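Local coordinates for pheromone cOB1/lipoprotein, YaeC family (Enterococcus faecalis, PDB 4EF1) that probably binds methionine for uptake as an NlpA-family lipoprotein, and is the precursor of the pheromone cOB1, at residues H15-E20 / K235-A240; H21-L26 / V31-T36; A138-I143 / F152-D157. All blocks are in the same frame, centred on the assembly; numbering follows the deposited sequence.

Contact 1 of 3, residues H15-E20 / K235-A240; sequences HAEILE and KKWNGA
Glu17 and Ile18 of helix 12-28 meet the indole of Trp237, the residue at which the chain leaves helical geometry after helix 227-236. The apolar part of the contact is small. Ile18 touches with its CG1 branch, and Ile18 CG1 lies 3.8 Å from Trp237 CZ3 on the six-membered ring. That branch stands beside the backbone N, anti to the carbonyl carbon (chi1 -73°), and this carries it nearer to the indole than the start of the side chain would suggest. The preceding residue, Glu17, brings its carboxylate to the rim of the indole. Glu17 OE1 sits near the ring plane, 3.5 Å from Trp237 CZ2, with the carboxylate turned 27° from the ring.

Within the 235-240 segment, Lys236 sets its CG over one face of the indole. Lys236 CG stands 3.4 Å above the plane of the Trp237 ring, over its centre. A bend at chi2 (76°) then sends the rest of the chain on toward Glu17.

The polar part runs through water. Water 1 donates to Glu17 OE1 and accepts from Lys236 NZ at 2.9 Å. Water 2 also donates to Glu17 OE1, at 2.7 Å, and accepts from Trp237 NE1 at 3.0 Å. The charged ends themselves stay apart, with Glu17 OE1 4.7 Å from Lys236 NZ.

Elsewhere on the same helix, His15 lines the selenomethionine pocket and is hydrogen-bonded to Asn203, while Ile18 also packs on Tyr57 and Leu224. One carboxylate oxygen thus gathers two waters and, through them, a lysine and an indole N-H. The opposite charges would favour this join, but it is solvent-mediated and probably weaker than a direct salt bridge.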
loop_
_atom_site.group_PDB
_atom_site.type_symbol
_atom_site.label_atom_id
_atom_site.label_comp_id
_atom_site.label_asym_id
_atom_site.label_seq_id
_atom_site.Cartn_x
_atom_site.Cartn_y
_atom_site.Cartn_z
ATOM N N HIS A 15 -2.947 9.306 0.466
ATOM C CA HIS A 15 -2.834 9.724 -0.937
ATOM C C HIS A 15 -3.606 10.972 -1.314
ATOM O O HIS A 15 -3.016 11.931 -1.805
ATOM C CB HIS A 15 -3.181 8.589 -1.881
ATOM C CG HIS A 15 -2.481 7.295 -1.550
ATOM N ND1 HIS A 15 -2.750 6.598 -0.426
ATOM C CD2 HIS A 15 -1.555 6.571 -2.239
ATOM C CE1 HIS A 15 -2.009 5.509 -0.377
ATOM N NE2 HIS A 15 -1.276 5.467 -1.492
ATOM N N ALA A 16 -4.926 10.973 -1.118
ATOM C CA ALA A 16 -5.730 12.125 -1.495
ATOM C C ALA A 16 -5.368 13.370 -0.691
ATOM O O ALA A 16 -5.411 14.494 -1.224
ATOM C CB ALA A 16 -7.242 11.849 -1.381
ATOM N N GLU A 17 -5.011 13.177 0.572
ATOM C CA GLU A 17 -4.573 14.321 1.424
ATOM C C GLU A 17 -3.207 14.908 0.923
ATOM O O GLU A 17 -3.005 16.132 0.923
ATOM C CB GLU A 17 -4.552 13.920 2.896
ATOM C CG GLU A 17 -5.947 13.647 3.471
ATOM C CD GLU A 17 -5.973 13.556 4.990
ATOM O OE1 GLU A 17 -4.912 13.530 5.654
ATOM O OE2 GLU A 17 -7.074 13.511 5.535
ATOM N N ILE A 18 -2.344 14.045 0.382
ATOM C CA ILE A 18 -1.059 14.480 -0.206
ATOM C C ILE A 18 -1.342 15.311 -1.449
ATOM O O ILE A 18 -0.830 16.429 -1.579
ATOM C CB ILE A 18 -0.142 13.267 -0.541
ATOM C CG1 ILE A 18 0.419 12.690 0.769
ATOM C CG2 ILE A 18 1.019 13.665 -1.444
ATOM C CD1 ILE A 18 1.220 11.390 0.605
ATOM N N LEU A 19 -2.216 14.783 -2.317
ATOM C CA LEU A 19 -2.658 15.473 -3.534
ATOM C C LEU A 19 -3.289 16.851 -3.237
ATOM O O LEU A 19 -2.909 17.879 -3.841
ATOM C CB LEU A 19 -3.568 14.578 -4.369
ATOM C CG LEU A 19 -2.884 13.327 -4.949
ATOM C CD1 LEU A 19 -3.881 12.427 -5.607
ATOM C CD2 LEU A 19 -1.744 13.698 -5.923
ATOM N N GLU A 20 -4.234 16.894 -2.313
ATOM C CA GLU A 20 -4.817 18.187 -1.935
ATOM C C GLU A 20 -3.720 19.160 -1.525
ATOM O O GLU A 20 -3.750 20.334 -1.918
ATOM C CB GLU A 20 -5.852 18.062 -0.792
ATOM C CG GLU A 20 -7.156 17.337 -1.146
ATOM C CD GLU A 20 -8.012 18.015 -2.213
ATOM O OE1 GLU A 20 -7.991 19.254 -2.332
ATOM O OE2 GLU A 20 -8.690 17.273 -2.982
ATOM N N LYS A 235 6.342 14.679 8.568
ATOM C CA LYS A 235 5.814 15.334 9.770
ATOM C C LYS A 235 4.354 14.955 10.016
ATOM O O LYS A 235 3.978 14.633 11.142
ATOM C CB LYS A 235 5.949 16.828 9.663
ATOM N N LYS A 236 3.543 14.966 8.962
ATOM C CA LYS A 236 2.107 14.721 9.081
ATOM C C LYS A 236 1.745 13.391 9.706
ATOM O O LYS A 236 0.939 13.390 10.612
ATOM C CB LYS A 236 1.433 14.835 7.717
ATOM C CG LYS A 236 -0.071 14.696 7.661
ATOM C CD LYS A 236 -0.842 15.903 8.145
ATOM C CE LYS A 236 -2.330 15.608 8.064
ATOM N NZ LYS A 236 -3.060 16.797 8.524
ATOM N N TRP A 237 2.342 12.290 9.228
ATOM C CA TRP A 237 2.038 10.957 9.718
ATOM C C TRP A 237 3.106 10.320 10.554
ATOM O O TRP A 237 3.099 9.090 10.743
ATOM C CB TRP A 237 1.626 10.053 8.538
ATOM C CG TRP A 237 0.341 10.565 7.904
ATOM C CD1 TRP A 237 -0.965 10.435 8.386
ATOM C CD2 TRP A 237 0.217 11.319 6.660
ATOM N NE1 TRP A 237 -1.851 11.027 7.540
ATOM C CE2 TRP A 237 -1.214 11.568 6.474
ATOM C CE3 TRP A 237 1.108 11.759 5.698
ATOM C CZ2 TRP A 237 -1.701 12.265 5.377
ATOM C CZ3 TRP A 237 0.614 12.458 4.581
ATOM C CH2 TRP A 237 -0.758 12.695 4.423
ATOM N N ASN A 238 4.031 11.146 11.039
ATOM C CA ASN A 238 5.101 10.762 11.950
ATOM C C ASN A 238 5.892 9.540 11.564
ATOM O O ASN A 238 6.133 8.672 12.394
ATOM C CB ASN A 238 4.553 10.689 13.390
ATOM C CG ASN A 238 4.245 12.077 13.936
ATOM O OD1 ASN A 238 3.087 12.417 14.188
ATOM N ND2 ASN A 238 5.286 12.920 14.048
ATOM N N GLY A 239 6.290 9.471 10.296
ATOM C CA GLY A 239 7.085 8.368 9.810
ATOM C C GLY A 239 6.379 7.126 9.347
ATOM O O GLY A 239 7.028 6.254 8.815
ATOM N N ALA A 240 5.064 7.003 9.531
ATOM C CA ALA A 240 4.338 5.837 9.021
ATOM C C ALA A 240 4.270 5.822 7.488
ATOM O O ALA A 240 4.177 4.756 6.864
ATOM C CB ALA A 240 2.947 5.765 9.641
HETATM O O HOH W 1 -5.434 15.338 7.691
HETATM O O HOH W 2 -4.539 12.274 8.050
#

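Contact 2 of 3, residues H21-L26 / V31-T36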
loop_
_atom_site.group_PDB
_atom_site.type_symbol
_atom_site.label_atom_id
_atom_site.label_comp_id
_atom_site.label_asym_id
_atom_site.label_seq_id
_atom_site.Cartn_x
_atom_site.Cartn_y
_atom_site.Cartn_z
ATOM N N HIS A 21 -2.785 18.695 -0.694
ATOM C CA HIS A 21 -1.703 19.528 -0.188
ATOM C C HIS A 21 -0.848 20.158 -1.267
ATOM O O HIS A 21 -0.418 21.299 -1.123
ATOM C CB HIS A 21 -0.853 18.754 0.838
ATOM C CG HIS A 21 0.364 19.513 1.314
ATOM N ND1 HIS A 21 0.283 20.512 2.200
ATOM C CD2 HIS A 21 1.705 19.414 0.961
ATOM C CE1 HIS A 21 1.514 21.037 2.407
ATOM N NE2 HIS A 21 2.379 20.363 1.667
ATOM N N VAL A 22 -0.570 19.428 -2.333
ATOM C CA VAL A 22 0.288 19.947 -3.412
ATOM C C VAL A 22 -0.470 20.771 -4.498
ATOM O O VAL A 22 0.173 21.319 -5.414
ATOM C CB VAL A 22 1.146 18.807 -4.057
ATOM C CG1 VAL A 22 2.021 18.101 -2.995
ATOM C CG2 VAL A 22 0.292 17.796 -4.791
ATOM N N LYS A 23 -1.804 20.874 -4.431
ATOM C CA LYS A 23 -2.540 21.665 -5.469
ATOM C C LYS A 23 -1.965 23.081 -5.707
ATOM O O LYS A 23 -1.752 23.453 -6.837
ATOM C CB LYS A 23 -4.031 21.787 -5.187
ATOM C CG LYS A 23 -4.829 20.517 -5.388
ATOM C CD LYS A 23 -6.301 20.798 -5.208
ATOM C CE LYS A 23 -7.147 19.562 -5.375
ATOM N NZ LYS A 23 -8.549 19.888 -5.099
ATOM N N PRO A 24 -1.698 23.843 -4.643
ATOM C CA PRO A 24 -1.126 25.200 -4.895
ATOM C C PRO A 24 0.252 25.175 -5.597
ATOM O O PRO A 24 0.542 26.054 -6.406
ATOM C CB PRO A 24 -1.024 25.816 -3.498
ATOM C CG PRO A 24 -1.901 24.980 -2.624
ATOM C CD PRO A 24 -1.935 23.601 -3.218
ATOM N N LEU A 25 1.068 24.153 -5.313
ATOM C CA LEU A 25 2.373 23.982 -5.993
ATOM C C LEU A 25 2.199 23.648 -7.472
ATOM O O LEU A 25 2.885 24.201 -8.325
ATOM C CB LEU A 25 3.226 22.904 -5.289
ATOM C CG LEU A 25 3.804 23.304 -3.936
ATOM C CD1 LEU A 25 4.106 22.083 -3.066
ATOM C CD2 LEU A 25 5.030 24.169 -4.201
ATOM N N LEU A 26 1.283 22.723 -7.770
ATOM C CA LEU A 26 0.982 22.382 -9.154
ATOM C C LEU A 26 0.369 23.555 -9.900
ATOM O O LEU A 26 0.607 23.692 -11.084
ATOM C CB LEU A 26 0.061 21.155 -9.277
ATOM C CG LEU A 26 0.763 19.824 -9.438
ATOM C CD1 LEU A 26 1.423 19.758 -10.798
ATOM C CD2 LEU A 26 1.813 19.654 -8.349
ATOM N N VAL A 31 -0.715 23.678 -13.671
ATOM C CA VAL A 31 -1.529 22.458 -13.629
ATOM C C VAL A 31 -2.650 22.628 -12.604
ATOM O O VAL A 31 -2.380 22.991 -11.477
ATOM C CB VAL A 31 -0.661 21.221 -13.279
ATOM C CG1 VAL A 31 -1.519 19.976 -13.044
ATOM C CG2 VAL A 31 0.365 20.955 -14.365
ATOM N N LYS A 32 -3.895 22.370 -13.013
ATOM C CA LYS A 32 -5.029 22.296 -12.088
ATOM C C LYS A 32 -5.249 20.819 -11.712
ATOM O O LYS A 32 -5.806 20.012 -12.482
ATOM C CB LYS A 32 -6.292 22.884 -12.708
ATOM C CG LYS A 32 -7.501 22.877 -11.783
ATOM C CD LYS A 32 -8.734 23.511 -12.437
ATOM C CE LYS A 32 -9.871 23.713 -11.436
ATOM N NZ LYS A 32 -10.201 22.463 -10.684
ATOM N N LEU A 33 -4.784 20.482 -10.524
ATOM C CA LEU A 33 -4.887 19.146 -9.999
ATOM C C LEU A 33 -6.304 18.915 -9.439
ATOM O O LEU A 33 -6.851 19.756 -8.711
ATOM C CB LEU A 33 -3.803 18.950 -8.944
ATOM C CG LEU A 33 -3.640 17.593 -8.357
ATOM C CD1 LEU A 33 -3.287 16.605 -9.478
ATOM C CD2 LEU A 33 -2.543 17.669 -7.324
ATOM N N GLU A 34 -6.921 17.810 -9.837
ATOM C CA GLU A 34 -8.242 17.427 -9.344
ATOM C C GLU A 34 -8.174 15.993 -8.843
ATOM O O GLU A 34 -7.513 15.150 -9.442
ATOM C CB GLU A 34 -9.297 17.602 -10.439
ATOM C CG GLU A 34 -9.451 19.055 -10.881
ATOM C CD GLU A 34 -10.520 19.275 -11.954
ATOM O OE1 GLU A 34 -11.137 18.289 -12.424
ATOM O OE2 GLU A 34 -10.714 20.452 -12.338
ATOM N N VAL A 35 -8.818 15.736 -7.717
ATOM C CA VAL A 35 -8.681 14.463 -7.026
ATOM C C VAL A 35 -10.035 13.753 -6.922
ATOM O O VAL A 35 -11.040 14.385 -6.578
ATOM C CB VAL A 35 -8.129 14.683 -5.611
ATOM C CG1 VAL A 35 -7.971 13.359 -4.882
ATOM C CG2 VAL A 35 -6.814 15.411 -5.676
ATOM N N THR A 36 -10.049 12.458 -7.223
ATOM C CA THR A 36 -11.253 11.600 -7.045
ATOM C C THR A 36 -10.807 10.551 -6.042
ATOM O O THR A 36 -9.749 9.987 -6.234
ATOM C CB THR A 36 -11.691 10.952 -8.355
ATOM O OG1 THR A 36 -12.062 11.985 -9.264
ATOM C CG2 THR A 36 -12.906 10.025 -8.164
HETATM O O HOH W 3 -3.338 22.629 -8.825
HETATM O O HOH W 4 -10.156 17.959 -6.205
#
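Leu26 and Val31 lie side by side and point the same way, where helix 12-28 turns back into strand 31-37. Leu26 CD1 rests 3.6 Å from Val31 CB and also touches both methyls of that valine. The backbones join at the same place: Val31 N donates to Leu26 O at 2.9 Å.

One turn back, Lys23 crosses Leu33 at about a right angle. Its extended chain passes over the strand backbone, bringing Lys23 CE to 3.4 Å from Leu33 O. With CG anti to the backbone N (chi1 -174°), Leu33 brings its CD2 methyl to the helix, where Leu33 CD2 lies 3.8 Å from Val22 CG2.

Two waters fill in the polar side. Water 3 donates to Lys23 O and Val31 O and accepts from Leu33 N. Water 4 accepts from Lys23 NZ at 2.7 Å and from Val35 N. The same ammonium forms a salt bridge with Glu20.

The axes of 21-26 and 31-36 run nearly antiparallel, at 162°, in the second half of a beta-alpha-beta unit. Apolar branches seal the buried side, while two waters serve backbone groups of this outermost strand, and the ammonium holds one of them.

Contact 3 of 3, residues A138-I143 / F152-D157; sequences ATFDDI and FNHESD
Two aromatic residues of strand 151-156 meet one phenylalanine in different ways. Phe152 forms an offset stack with Phe140, the centroids 4.6 Å apart and the planes 26° apart. The His154 ring is almost parallel to Phe140 but meets it rim to rim, neither ring over the other's face. The nearest atoms there are His154 CD2 and Phe140 CD2, at 3.7 Å.

The stack is close. Phe140 CE1 is 3.4 Å from Phe152 CD1. Phe152 CB also lies over a face of Phe140, 4.0 Å from its ring centroid, as a CH-pi contact. His154 holds CG between its backbone N and carbonyl carbon (chi1 57°), which sets its imidazole alongside Phe140. Ile143 arrives from the opposite direction to Phe152, with Ile143 CD1 3.5 Å from Phe152 CE2.

The turn carrying Phe140 is a short 3-10 segment. Asp142 OD2 accepts from Thr139 N at 3.0 Å and ties its start. On the strand, Asn153 OD1 takes the N-H of Glu155.

Trp114 of helix 114-123 meets both Phe140 and His154. The result is an aromatic cluster at the surface, joining a loop to the edge strand of the five-stranded sheet, with an Asx turn at Asn153.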
loop_
_atom_site.group_PDB
_atom_site.type_symbol
_atom_site.label_atom_id
_atom_site.label_comp_id
_atom_site.label_asym_id
_atom_site.label_seq_id
_atom_site.Cartn_x
_atom_site.Cartn_y
_atom_site.Cartn_z
ATOM N N ALA A 138 6.050 -15.160 -3.057
ATOM C CA ALA A 138 5.875 -16.097 -1.948
ATOM C C ALA A 138 4.401 -16.227 -1.566
ATOM O O ALA A 138 3.652 -15.241 -1.539
ATOM C CB ALA A 138 6.744 -15.740 -0.733
ATOM N N THR A 139 3.985 -17.467 -1.318
ATOM C CA THR A 139 2.638 -17.760 -0.802
ATOM C C THR A 139 2.779 -18.663 0.428
ATOM O O THR A 139 3.891 -19.126 0.782
ATOM C CB THR A 139 1.711 -18.391 -1.858
ATOM O OG1 THR A 139 2.158 -19.739 -2.166
ATOM C CG2 THR A 139 1.656 -17.503 -3.159
ATOM N N PHE A 140 1.636 -18.959 1.047
ATOM C CA PHE A 140 1.589 -19.723 2.300
ATOM C C PHE A 140 2.078 -21.149 2.122
ATOM O O PHE A 140 2.659 -21.738 3.042
ATOM C CB PHE A 140 0.209 -19.626 2.920
ATOM C CG PHE A 140 -0.201 -18.200 3.181
ATOM C CD1 PHE A 140 0.397 -17.483 4.183
ATOM C CD2 PHE A 140 -1.120 -17.550 2.336
ATOM C CE1 PHE A 140 0.086 -16.162 4.384
ATOM C CE2 PHE A 140 -1.433 -16.227 2.530
ATOM C CZ PHE A 140 -0.840 -15.541 3.566
ATOM N N ASP A 141 1.917 -21.669 0.913
ATOM C CA ASP A 141 2.462 -22.967 0.555
ATOM C C ASP A 141 4.000 -23.022 0.593
ATOM O O ASP A 141 4.579 -24.118 0.583
ATOM C CB ASP A 141 1.989 -23.402 -0.845
ATOM C CG ASP A 141 0.478 -23.618 -0.922
ATOM O OD1 ASP A 141 -0.263 -23.190 0.009
ATOM O OD2 ASP A 141 0.023 -24.214 -1.931
ATOM N N ASP A 142 4.658 -21.861 0.572
ATOM C CA ASP A 142 6.125 -21.826 0.590
ATOM C C ASP A 142 6.727 -21.904 1.994
ATOM O O ASP A 142 7.952 -22.010 2.133
ATOM C CB ASP A 142 6.634 -20.603 -0.122
ATOM C CG ASP A 142 6.294 -20.612 -1.595
ATOM O OD1 ASP A 142 6.401 -21.698 -2.240
ATOM O OD2 ASP A 142 5.967 -19.527 -2.104
ATOM N N ILE A 143 5.875 -21.922 3.015
ATOM C CA ILE A 143 6.347 -22.022 4.388
ATOM C C ILE A 143 6.975 -23.369 4.634
ATOM O O ILE A 143 6.408 -24.398 4.292
ATOM C CB ILE A 143 5.208 -21.794 5.403
ATOM C CG1 ILE A 143 4.700 -20.368 5.319
ATOM C CG2 ILE A 143 5.668 -22.147 6.809
ATOM C CD1 ILE A 143 3.454 -20.161 6.164
ATOM N N PHE A 152 -3.516 -19.453 8.298
ATOM C CA PHE A 152 -3.740 -18.188 7.571
ATOM C C PHE A 152 -5.114 -18.124 6.885
ATOM O O PHE A 152 -5.467 -19.000 6.133
ATOM C CB PHE A 152 -2.617 -17.975 6.553
ATOM C CG PHE A 152 -1.252 -17.926 7.184
ATOM C CD1 PHE A 152 -0.724 -16.703 7.619
ATOM C CD2 PHE A 152 -0.523 -19.076 7.388
ATOM C CE1 PHE A 152 0.540 -16.636 8.200
ATOM C CE2 PHE A 152 0.730 -19.028 7.994
ATOM C CZ PHE A 152 1.256 -17.802 8.394
ATOM N N ASN A 153 -5.854 -17.052 7.143
ATOM C CA ASN A 153 -7.090 -16.780 6.397
ATOM C C ASN A 153 -6.847 -15.578 5.482
ATOM O O ASN A 153 -6.570 -14.457 5.972
ATOM C CB ASN A 153 -8.233 -16.527 7.345
ATOM C CG ASN A 153 -9.566 -16.309 6.646
ATOM O OD1 ASN A 153 -9.689 -15.475 5.755
ATOM N ND2 ASN A 153 -10.560 -17.046 7.075
ATOM N N HIS A 154 -6.942 -15.829 4.166
ATOM C CA HIS A 154 -6.726 -14.795 3.123
ATOM C C HIS A 154 -7.946 -14.582 2.230
ATOM O O HIS A 154 -7.837 -14.310 1.028
ATOM C CB HIS A 154 -5.481 -15.156 2.320
ATOM C CG HIS A 154 -5.527 -16.538 1.683
ATOM N ND1 HIS A 154 -6.323 -16.833 0.649
ATOM C CD2 HIS A 154 -4.836 -17.703 1.984
ATOM C CE1 HIS A 154 -6.143 -18.127 0.289
ATOM N NE2 HIS A 154 -5.226 -18.655 1.082
ATOM N N GLU A 155 -9.134 -14.661 2.819
ATOM C CA GLU A 155 -10.397 -14.578 2.064
ATOM C C GLU A 155 -10.956 -13.155 1.905
ATOM O O GLU A 155 -11.637 -12.895 0.951
ATOM C CB GLU A 155 -11.455 -15.417 2.773
ATOM C CG GLU A 155 -11.077 -16.860 2.969
ATOM C CD GLU A 155 -10.908 -17.572 1.649
ATOM O OE1 GLU A 155 -11.905 -17.672 0.905
ATOM O OE2 GLU A 155 -9.798 -18.040 1.360
ATOM N N SER A 156 -10.681 -12.255 2.846
ATOM C CA SER A 156 -11.322 -10.954 2.876
ATOM C C SER A 156 -10.669 -9.842 2.048
ATOM O O SER A 156 -9.463 -9.806 1.853
ATOM C CB SER A 156 -11.464 -10.498 4.342
ATOM O OG SER A 156 -12.389 -11.346 5.001
ATOM N N ASP A 157 -11.497 -8.911 1.590
ATOM C CA ASP A 157 -11.034 -7.766 0.815
ATOM C C ASP A 157 -10.179 -6.851 1.668
ATOM O O ASP A 157 -10.424 -6.714 2.855
ATOM C CB ASP A 157 -12.207 -6.915 0.267
ATOM C CG ASP A 157 -13.080 -7.662 -0.742
ATOM O OD1 ASP A 157 -12.667 -8.693 -1.315
ATOM O OD2 ASP A 157 -14.222 -7.189 -0.943
#

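How the contacts relate
From the N terminus, helix 12-28 supplies the first segments of contacts 1 and 2. Contact 2 closes first, a short loop that brings the helix back against strand 31-37, at the edge of the six-stranded sheet. Contact 3 comes later in series, closing a short loop through strand 143-146, which pairs with 127-129, onto 151-156, the edge strand of the five-stranded sheet. Contact 1 closes last, when the end of helix 227-236 returns to helix 12-28, and both other contacts nest inside its loop. Contacts 1 and 2 touch, through Leu19 against Leu33 and Val35. Contact 3 lies on the opposite side of the chain's centre, its centre about 30 Å from that of contact 1.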